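Local coordinates for SusD superfamily protein (Bacteroides fragilis NCTC 9343, PDB 3NQP) that probably binds sugars at the outer membrane, as a member of the SusD family of glycan-uptake proteins, at residues G193-C205 / K260-L272. Numbering follows the deposited sequence.
With EDO (1,2-ethanediol), chain G.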
ATOM      1  N   GLY A 193     -13.488 -16.492   7.022  1.00 30.31           N
ATOM      2  CA  GLY A 193     -13.375 -15.412   6.030  1.00 27.76           C
ATOM      3  C   GLY A 193     -12.111 -15.577   5.197  1.00 26.33           C
ATOM      4  O   GLY A 193     -10.987 -15.320   5.652  1.00 20.56           O
ATOM      5  N   LYS A 194     -12.303 -16.040   3.975  1.00 23.03           N
ATOM      6  CA  LYS A 194     -11.177 -16.398   3.121  1.00 18.73           C
ATOM      7  C   LYS A 194     -10.420 -15.115   2.712  1.00 15.24           C
ATOM      8  O   LYS A 194     -11.022 -14.107   2.354  1.00 15.57           O
ATOM      9  CB  LYS A 194     -11.725 -17.144   1.894  1.00 20.91           C
ATOM     10  CG  LYS A 194     -10.655 -17.660   0.953  1.00 23.53           C
ATOM     11  CD  LYS A 194     -11.280 -18.215  -0.353  1.00 28.75           C
ATOM     12  CE  LYS A 194     -10.185 -18.943  -1.180  1.00 35.80           C
ATOM     13  NZ  LYS A 194     -10.728 -19.451  -2.486  1.00 41.65           N
ATOM     14  N   LYS A 195      -9.107 -15.160   2.833  1.00 14.61           N
ATOM     15  CA  LYS A 195      -8.223 -14.074   2.455  1.00 15.53           C
ATOM     16  C   LYS A 195      -8.396 -12.766   3.223  1.00 16.21           C
ATOM     17  O   LYS A 195      -7.790 -11.795   2.869  1.00 17.13           O
ATOM     18  CB  LYS A 195      -8.253 -13.901   0.937  1.00 13.14           C
ATOM     19  CG  LYS A 195      -7.519 -15.106   0.276  1.00 18.45           C
ATOM     20  CD  LYS A 195      -7.742 -15.231  -1.197  1.00 18.53           C
ATOM     21  CE  LYS A 195      -6.929 -16.356  -1.818  1.00 13.33           C
ATOM     22  NZ  LYS A 195      -6.809 -16.192  -3.320  1.00 13.98           N
ATOM     23  N   VAL A 196      -9.194 -12.763   4.291  1.00 16.26           N
ATOM     24  CA  VAL A 196      -9.289 -11.584   5.156  1.00 16.69           C
ATOM     25  C   VAL A 196      -8.809 -11.783   6.596  1.00 17.60           C
ATOM     26  O   VAL A 196      -8.950 -10.893   7.436  1.00 16.35           O
ATOM     27  CB  VAL A 196     -10.701 -10.993   5.098  1.00 19.90           C
ATOM     28  CG1 VAL A 196     -10.977 -10.515   3.591  1.00 12.30           C
ATOM     29  CG2 VAL A 196     -11.787 -12.009   5.676  1.00 14.80           C
ATOM     30  N   TYR A 197      -8.222 -12.945   6.843  1.00 14.40           N
ATOM     31  CA  TYR A 197      -7.407 -13.229   8.027  1.00 17.13           C
ATOM     32  C   TYR A 197      -5.990 -13.479   7.550  1.00 15.56           C
ATOM     33  O   TYR A 197      -5.779 -14.007   6.470  1.00 15.93           O
ATOM     34  CB  TYR A 197      -7.941 -14.457   8.770  1.00 17.56           C
ATOM     35  CG  TYR A 197      -9.214 -14.145   9.500  1.00 16.30           C
ATOM     36  CD1 TYR A 197     -10.447 -14.186   8.854  1.00 24.87           C
ATOM     37  CD2 TYR A 197      -9.182 -13.736  10.839  1.00 23.37           C
ATOM     38  CE1 TYR A 197     -11.641 -13.861   9.543  1.00 27.33           C
ATOM     39  CE2 TYR A 197     -10.330 -13.416  11.527  1.00 20.42           C
ATOM     40  CZ  TYR A 197     -11.571 -13.469  10.871  1.00 31.88           C
ATOM     41  OH  TYR A 197     -12.721 -13.162  11.548  1.00 31.62           O
ATOM     42  N   TRP A 198      -5.016 -13.108   8.361  1.00 16.28           N
ATOM     43  CA  TRP A 198      -3.623 -13.259   7.978  1.00 14.28           C
ATOM     44  C   TRP A 198      -3.297 -14.733   7.816  1.00 14.78           C
ATOM     45  O   TRP A 198      -3.911 -15.580   8.471  1.00 16.26           O
ATOM     46  CB  TRP A 198      -2.733 -12.598   9.032  1.00 12.22           C
ATOM     47  CG  TRP A 198      -1.297 -12.392   8.593  1.00 15.00           C
ATOM     48  CD1 TRP A 198      -0.272 -13.251   8.774  1.00 16.29           C
ATOM     49  CD2 TRP A 198      -0.771 -11.287   7.870  1.00 10.33           C
ATOM     50  NE1 TRP A 198       0.878 -12.738   8.251  1.00 12.09           N
ATOM     51  CE2 TRP A 198       0.602 -11.521   7.700  1.00 13.66           C
ATOM     52  CE3 TRP A 198      -1.319 -10.091   7.384  1.00 11.62           C
ATOM     53  CZ2 TRP A 198       1.451 -10.612   7.080  1.00 14.26           C
ATOM     54  CZ3 TRP A 198      -0.470  -9.204   6.748  1.00 13.03           C
ATOM     55  CH2 TRP A 198       0.882  -9.475   6.586  1.00 18.34           C
ATOM     56  N   SER A 199      -2.389 -15.048   6.896  1.00 13.38           N
ATOM     57  CA  SER A 199      -2.149 -16.425   6.462  1.00 12.31           C
ATOM     58  C   SER A 199      -0.665 -16.614   6.246  1.00 15.82           C
ATOM     59  O   SER A 199       0.094 -15.642   6.240  1.00 15.36           O
ATOM     60  CB  SER A 199      -2.879 -16.699   5.138  1.00 13.37           C
ATOM     61  OG  SER A 199      -2.359 -15.839   4.078  1.00 16.50           O
ATOM     62  N   LYS A 200      -0.269 -17.855   6.003  1.00 15.63           N
ATOM     63  CA  LYS A 200       1.124 -18.189   5.660  1.00 13.97           C
ATOM     64  C   LYS A 200       1.597 -17.468   4.399  1.00 13.61           C
ATOM     65  O   LYS A 200       2.701 -16.886   4.349  1.00 10.57           O
ATOM     66  CB  LYS A 200       1.283 -19.692   5.539  1.00 14.12           C
ATOM     67  CG  LYS A 200       2.716 -20.172   5.356  1.00 12.87           C
ATOM     68  CD  LYS A 200       2.713 -21.633   5.022  1.00 10.21           C
ATOM     69  CE  LYS A 200       4.019 -22.048   4.489  1.00 15.10           C
ATOM     70  NZ  LYS A 200       4.142 -23.473   4.345  1.00 12.27           N
ATOM     71  N   ALA A 201       0.771 -17.469   3.373  1.00 12.05           N
ATOM     72  CA  ALA A 201       1.091 -16.709   2.173  1.00 12.07           C
ATOM     73  C   ALA A 201       1.368 -15.229   2.463  1.00 12.62           C
ATOM     74  O   ALA A 201       2.226 -14.621   1.881  1.00 14.21           O
ATOM     75  CB  ALA A 201      -0.010 -16.840   1.188  1.00 10.45           C
ATOM     76  N   ALA A 202       0.578 -14.643   3.334  1.00 11.55           N
ATOM     77  CA  ALA A 202       0.719 -13.253   3.669  1.00 10.54           C
ATOM     78  C   ALA A 202       2.059 -13.003   4.343  1.00 10.69           C
ATOM     79  O   ALA A 202       2.742 -11.991   4.033  1.00 10.93           O
ATOM     80  CB  ALA A 202      -0.452 -12.794   4.567  1.00  9.41           C
ATOM     81  N   THR A 203       2.445 -13.907   5.253  1.00  9.55           N
ATOM     82  CA  THR A 203       3.762 -13.829   5.869  1.00  9.27           C
ATOM     83  C   THR A 203       4.876 -13.950   4.820  1.00 11.42           C
ATOM     84  O   THR A 203       5.901 -13.219   4.877  1.00 11.15           O
ATOM     85  CB  THR A 203       3.960 -14.855   6.983  1.00  9.76           C
ATOM     86  OG1 THR A 203       3.157 -14.475   8.103  1.00 14.69           O
ATOM     87  CG2 THR A 203       5.485 -14.926   7.439  1.00  8.83           C
ATOM     88  N   GLU A 204       4.702 -14.844   3.862  1.00 11.63           N
ATOM     89  CA  GLU A 204       5.703 -14.990   2.791  1.00 11.39           C
ATOM     90  C   GLU A 204       5.794 -13.704   1.920  1.00 10.33           C
ATOM     91  O   GLU A 204       6.884 -13.313   1.529  1.00 11.29           O
ATOM     92  CB  GLU A 204       5.429 -16.211   1.929  1.00 12.57           C
ATOM     93  CG  GLU A 204       5.671 -17.516   2.656  1.00 13.28           C
ATOM     94  CD  GLU A 204       6.171 -18.609   1.769  1.00 14.85           C
ATOM     95  OE1 GLU A 204       7.407 -18.707   1.632  1.00 14.66           O
ATOM     96  OE2 GLU A 204       5.346 -19.325   1.187  1.00 18.53           O
ATOM     97  N   CYS A 205       4.653 -13.070   1.625  1.00  9.71           N
ATOM     98  CA  CYS A 205       4.648 -11.792   0.928  1.00 11.40           C
ATOM     99  C   CYS A 205       5.417 -10.713   1.707  1.00 11.10           C
ATOM    100  O   CYS A 205       6.262 -10.012   1.172  1.00  8.74           O
ATOM    101  CB  CYS A 205       3.229 -11.277   0.708  1.00 13.25           C
ATOM    102  SG  CYS A 205       2.381 -12.170  -0.632  1.00 11.38           S
ATOM    103  N   LYS A 260     -15.127 -10.541  -4.022  1.00 13.28           N
ATOM    104  CA  LYS A 260     -14.088 -10.449  -2.999  1.00 14.40           C
ATOM    105  C   LYS A 260     -13.391 -11.758  -2.772  1.00 14.10           C
ATOM    106  O   LYS A 260     -13.926 -12.816  -3.072  1.00 13.37           O
ATOM    107  CB  LYS A 260     -14.676  -9.960  -1.649  1.00 14.53           C
ATOM    108  CG  LYS A 260     -15.147  -8.526  -1.719  1.00 15.00           C
ATOM    109  CD  LYS A 260     -15.682  -8.045  -0.368  1.00 14.94           C
ATOM    110  CE  LYS A 260     -16.092  -6.553  -0.413  1.00 12.33           C
ATOM    111  NZ  LYS A 260     -16.256  -6.140   1.038  1.00 11.89           N
ATOM    112  N   ALA A 261     -12.197 -11.671  -2.238  1.00 10.93           N
ATOM    113  CA  ALA A 261     -11.370 -12.858  -1.914  1.00 14.62           C
ATOM    114  C   ALA A 261     -11.182 -13.771  -3.121  1.00 15.84           C
ATOM    115  O   ALA A 261     -11.104 -14.988  -3.005  1.00 13.97           O
ATOM    116  CB  ALA A 261     -11.985 -13.619  -0.732  1.00 16.93           C
ATOM    117  N   ASN A 262     -11.067 -13.155  -4.285  1.00 16.22           N
ATOM    118  CA  ASN A 262     -10.786 -13.888  -5.536  1.00 13.39           C
ATOM    119  C   ASN A 262      -9.352 -14.411  -5.620  1.00 13.16           C
ATOM    120  O   ASN A 262      -8.505 -14.148  -4.757  1.00 13.58           O
ATOM    121  CB  ASN A 262     -11.102 -12.995  -6.709  1.00 14.39           C
ATOM    122  CG  ASN A 262     -10.275 -11.739  -6.704  1.00 13.96           C
ATOM    123  OD1 ASN A 262      -9.060 -11.808  -6.947  1.00 13.09           O
ATOM    124  ND2 ASN A 262     -10.915 -10.564  -6.426  1.00 11.52           N
ATOM    125  N   ASP A 263      -9.078 -15.171  -6.669  1.00 13.58           N
ATOM    126  CA  ASP A 263      -7.827 -15.937  -6.781  1.00 15.23           C
ATOM    127  C   ASP A 263      -6.552 -15.076  -6.956  1.00 13.92           C
ATOM    128  O   ASP A 263      -5.460 -15.582  -6.835  1.00 12.86           O
ATOM    129  CB  ASP A 263      -7.940 -16.959  -7.964  1.00 14.54           C
ATOM    130  CG  ASP A 263      -8.846 -18.146  -7.632  1.00 19.00           C
ATOM    131  OD1 ASP A 263      -9.299 -18.263  -6.479  1.00 21.22           O
ATOM    132  OD2 ASP A 263      -9.084 -18.954  -8.528  1.00 19.77           O
ATOM    133  N   GLU A 264      -6.688 -13.797  -7.271  1.00 14.81           N
ATOM    134  CA  GLU A 264      -5.513 -12.906  -7.394  1.00 13.29           C
ATOM    135  C   GLU A 264      -5.100 -12.374  -6.044  1.00 13.51           C
ATOM    136  O   GLU A 264      -3.983 -11.921  -5.861  1.00 16.13           O
ATOM    137  CB  GLU A 264      -5.876 -11.736  -8.307  1.00 13.79           C
ATOM    138  CG  GLU A 264      -4.718 -10.821  -8.634  1.00 14.24           C
ATOM    139  CD  GLU A 264      -5.014  -9.890  -9.812  1.00 11.02           C
ATOM    140  OE1 GLU A 264      -5.631 -10.339 -10.832  1.00 14.54           O
ATOM    141  OE2 GLU A 264      -4.559  -8.732  -9.769  1.00 14.19           O
ATOM    142  N   ILE A 265      -6.021 -12.363  -5.090  1.00 14.21           N
ATOM    143  CA  ILE A 265      -5.770 -11.744  -3.803  1.00 11.46           C
ATOM    144  C   ILE A 265      -5.087 -12.733  -2.872  1.00 12.89           C
ATOM    145  O   ILE A 265      -5.433 -13.905  -2.855  1.00 14.56           O
ATOM    146  CB  ILE A 265      -7.092 -11.228  -3.171  1.00 10.37           C
ATOM    147  CG1 ILE A 265      -7.658 -10.023  -3.988  1.00 10.78           C
ATOM    148  CG2 ILE A 265      -6.898 -10.785  -1.695  1.00 11.42           C
ATOM    149  CD1 ILE A 265      -9.009  -9.536  -3.458  1.00 12.82           C
ATOM    150  N   ILE A 266      -4.102 -12.241  -2.119  1.00 11.66           N
ATOM    151  CA  ILE A 266      -3.418 -12.997  -1.082  1.00 12.01           C
ATOM    152  C   ILE A 266      -3.979 -12.590   0.300  1.00 11.98           C
ATOM    153  O   ILE A 266      -4.460 -13.428   1.054  1.00 12.90           O
ATOM    154  CB  ILE A 266      -1.890 -12.742  -1.080  1.00 14.99           C
ATOM    155  CG1 ILE A 266      -1.198 -13.436  -2.257  1.00 21.68           C
ATOM    156  CG2 ILE A 266      -1.279 -13.334   0.159  1.00 16.17           C
ATOM    157  CD1 ILE A 266      -0.799 -12.609  -3.441  1.00 12.53           C
ATOM    158  N   PHE A 267      -3.944 -11.302   0.601  1.00 11.00           N
ATOM    159  CA  PHE A 267      -4.518 -10.790   1.846  1.00 12.99           C
ATOM    160  C   PHE A 267      -5.154  -9.402   1.634  1.00 11.36           C
ATOM    161  O   PHE A 267      -4.536  -8.507   1.034  1.00 11.16           O
ATOM    162  CB  PHE A 267      -3.494 -10.776   3.002  1.00 12.10           C
ATOM    163  CG  PHE A 267      -4.052 -10.146   4.226  1.00 14.39           C
ATOM    164  CD1 PHE A 267      -4.900 -10.854   5.044  1.00 16.16           C
ATOM    165  CD2 PHE A 267      -3.750  -8.823   4.551  1.00 11.98           C
ATOM    166  CE1 PHE A 267      -5.464 -10.271   6.173  1.00 13.91           C
ATOM    167  CE2 PHE A 267      -4.350  -8.221   5.660  1.00 13.87           C
ATOM    168  CZ  PHE A 267      -5.201  -8.960   6.466  1.00 13.08           C
ATOM    169  N   ALA A 268      -6.407  -9.251   2.093  1.00 11.88           N
ATOM    170  CA  ALA A 268      -7.141  -7.994   2.015  1.00 12.50           C
ATOM    171  C   ALA A 268      -7.821  -7.704   3.365  1.00 12.87           C
ATOM    172  O   ALA A 268      -8.148  -8.643   4.096  1.00 15.11           O
ATOM    173  CB  ALA A 268      -8.237  -8.088   0.911  1.00  8.15           C
ATOM    174  N   ILE A 269      -8.015  -6.405   3.649  1.00 11.67           N
ATOM    175  CA  ILE A 269      -8.797  -5.908   4.758  1.00 10.70           C
ATOM    176  C   ILE A 269     -10.284  -5.888   4.346  1.00 12.71           C
ATOM    177  O   ILE A 269     -10.646  -5.260   3.368  1.00  9.00           O
ATOM    178  CB  ILE A 269      -8.373  -4.476   5.130  1.00 11.54           C
ATOM    179  CG1 ILE A 269      -6.913  -4.442   5.642  1.00 12.99           C
ATOM    180  CG2 ILE A 269      -9.351  -3.837   6.124  1.00  9.31           C
ATOM    181  CD1 ILE A 269      -6.645  -5.256   6.909  1.00 11.98           C
ATOM    182  N   ARG A 270     -11.116  -6.563   5.113  1.00 13.22           N
ATOM    183  CA  ARG A 270     -12.574  -6.655   4.878  1.00 13.66           C
ATOM    184  C   ARG A 270     -13.339  -5.448   5.406  1.00 12.18           C
ATOM    185  O   ARG A 270     -13.316  -5.151   6.608  1.00 12.58           O
ATOM    186  CB  ARG A 270     -13.110  -7.955   5.524  1.00 14.05           C
ATOM    187  CG  ARG A 270     -14.647  -8.227   5.390  1.00 17.26           C
ATOM    188  CD  ARG A 270     -15.141  -8.169   3.920  1.00 21.16           C
ATOM    189  NE  ARG A 270     -14.381  -8.984   2.964  1.00 20.81           N
ATOM    190  CZ  ARG A 270     -14.527 -10.287   2.786  1.00 27.76           C
ATOM    191  NH1 ARG A 270     -15.399 -10.992   3.518  1.00 34.21           N
ATOM    192  NH2 ARG A 270     -13.758 -10.902   1.910  1.00 22.38           N
ATOM    193  N   PHE A 271     -14.002  -4.736   4.484  1.00 12.87           N
ATOM    194  CA  PHE A 271     -14.977  -3.721   4.828  1.00 13.06           C
ATOM    195  C   PHE A 271     -16.326  -4.368   4.498  1.00 15.26           C
ATOM    196  O   PHE A 271     -16.421  -5.132   3.548  1.00 17.09           O
ATOM    197  CB  PHE A 271     -14.699  -2.400   4.063  1.00 13.11           C
ATOM    198  CG  PHE A 271     -13.524  -1.617   4.655  1.00 15.47           C
ATOM    199  CD1 PHE A 271     -13.668  -0.910   5.855  1.00 19.23           C
ATOM    200  CD2 PHE A 271     -12.287  -1.652   4.074  1.00 13.68           C
ATOM    201  CE1 PHE A 271     -12.599  -0.245   6.433  1.00 15.05           C
ATOM    202  CE2 PHE A 271     -11.216  -1.018   4.636  1.00  9.34           C
ATOM    203  CZ  PHE A 271     -11.363  -0.295   5.829  1.00 18.34           C
ATOM    204  N   LEU A 272     -17.333  -4.127   5.333  1.00 16.42           N
ATOM    205  CA  LEU A 272     -18.615  -4.846   5.259  1.00 20.01           C
ATOM    206  C   LEU A 272     -19.741  -3.873   5.566  1.00 16.17           C
ATOM    207  O   LEU A 272     -19.708  -3.203   6.591  1.00 13.68           O
ATOM    208  CB  LEU A 272     -18.624  -6.004   6.271  1.00 20.25           C
ATOM    209  CG  LEU A 272     -19.836  -6.936   6.407  1.00 26.60           C
ATOM    210  CD1 LEU A 272     -20.107  -7.706   5.086  1.00 21.72           C
ATOM    211  CD2 LEU A 272     -19.651  -7.902   7.593  1.00 21.39           C
TER
HETATM  212  C1  EDO G1007     -13.600  -9.548   9.164  1.00 41.99           C
HETATM  213  O1  EDO G1007     -14.139  -8.337   9.733  1.00 45.18           O
HETATM  214  C2  EDO G1007     -12.171  -9.753   9.652  1.00 38.78           C
HETATM  215  O2  EDO G1007     -12.216  -9.960  11.071  1.00 46.66           O
HETATM  216  O   HOH W   1      -9.560 -17.090  -3.769  1.00 18.75           O
HETATM  217  O   HOH W   2     -13.789 -13.571   2.151  1.00 25.36           O
HETATM  218  O   HOH W   3      -9.317  -8.491   6.827  1.00 18.55           O
HETATM  219  O   HOH W   4      -4.145 -14.021   3.638  1.00 15.41           O
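Lys195 lays its aliphatic chain along the backbone of 261-266 and drives its ammonium into the type I beta turn running from Asn262 to Ile265. Its CG is anti to the carbonyl carbon (chi1 -71°) and the rest is extended, which carries NZ to two carbonyl oxygens: Ile265 O at 2.7 Å, met nearly head-on (C=O...N 162°), and Asn262 O, met from above the carbonyl plane. Ile265 N closes the turn onto Asn262 O from the opposite face, so that oxygen is gripped from both sides. A water accepts from Lys194 NZ and Lys195 NZ and donates to Ala261 O and Asp263 OD1, relaying between charges that are not in direct contact.

The turn leads into strand 265-269, which pairs antiparallel with 377-381 and has a classic beta bulge, Ile266 and Phe267 both facing Tyr380. Against this small sheet lies the loop preceding helix 200-216. One direct backbone bond joins them, Ala268 N to Lys195 O at 3.0 Å, and Val196 CA returns a CH...O contact to Ala268 O.

Further along, Trp198 presents its six-membered ring edge-on to the face of Phe267 (centroids 5.1 Å apart, planes at 60°), with CE3 over the Phe267 ring centre. The indole is itself fixed: Trp198 NE1 donates, in its ring plane, to Thr203 OG1, while Ala202 CB sits over one Trp198 face. Ile266 CG2 reaches Ala201 CB and Cys205 SG on the helix.

At the far end Arg270, whose NE pairs with Asp376, passes its guanidinium across Val196; Val196 CG1 lies over one face, 3.3 Å from Arg270 NH2, and a water in the guanidinium plane links that same NH2 to Lys194 O.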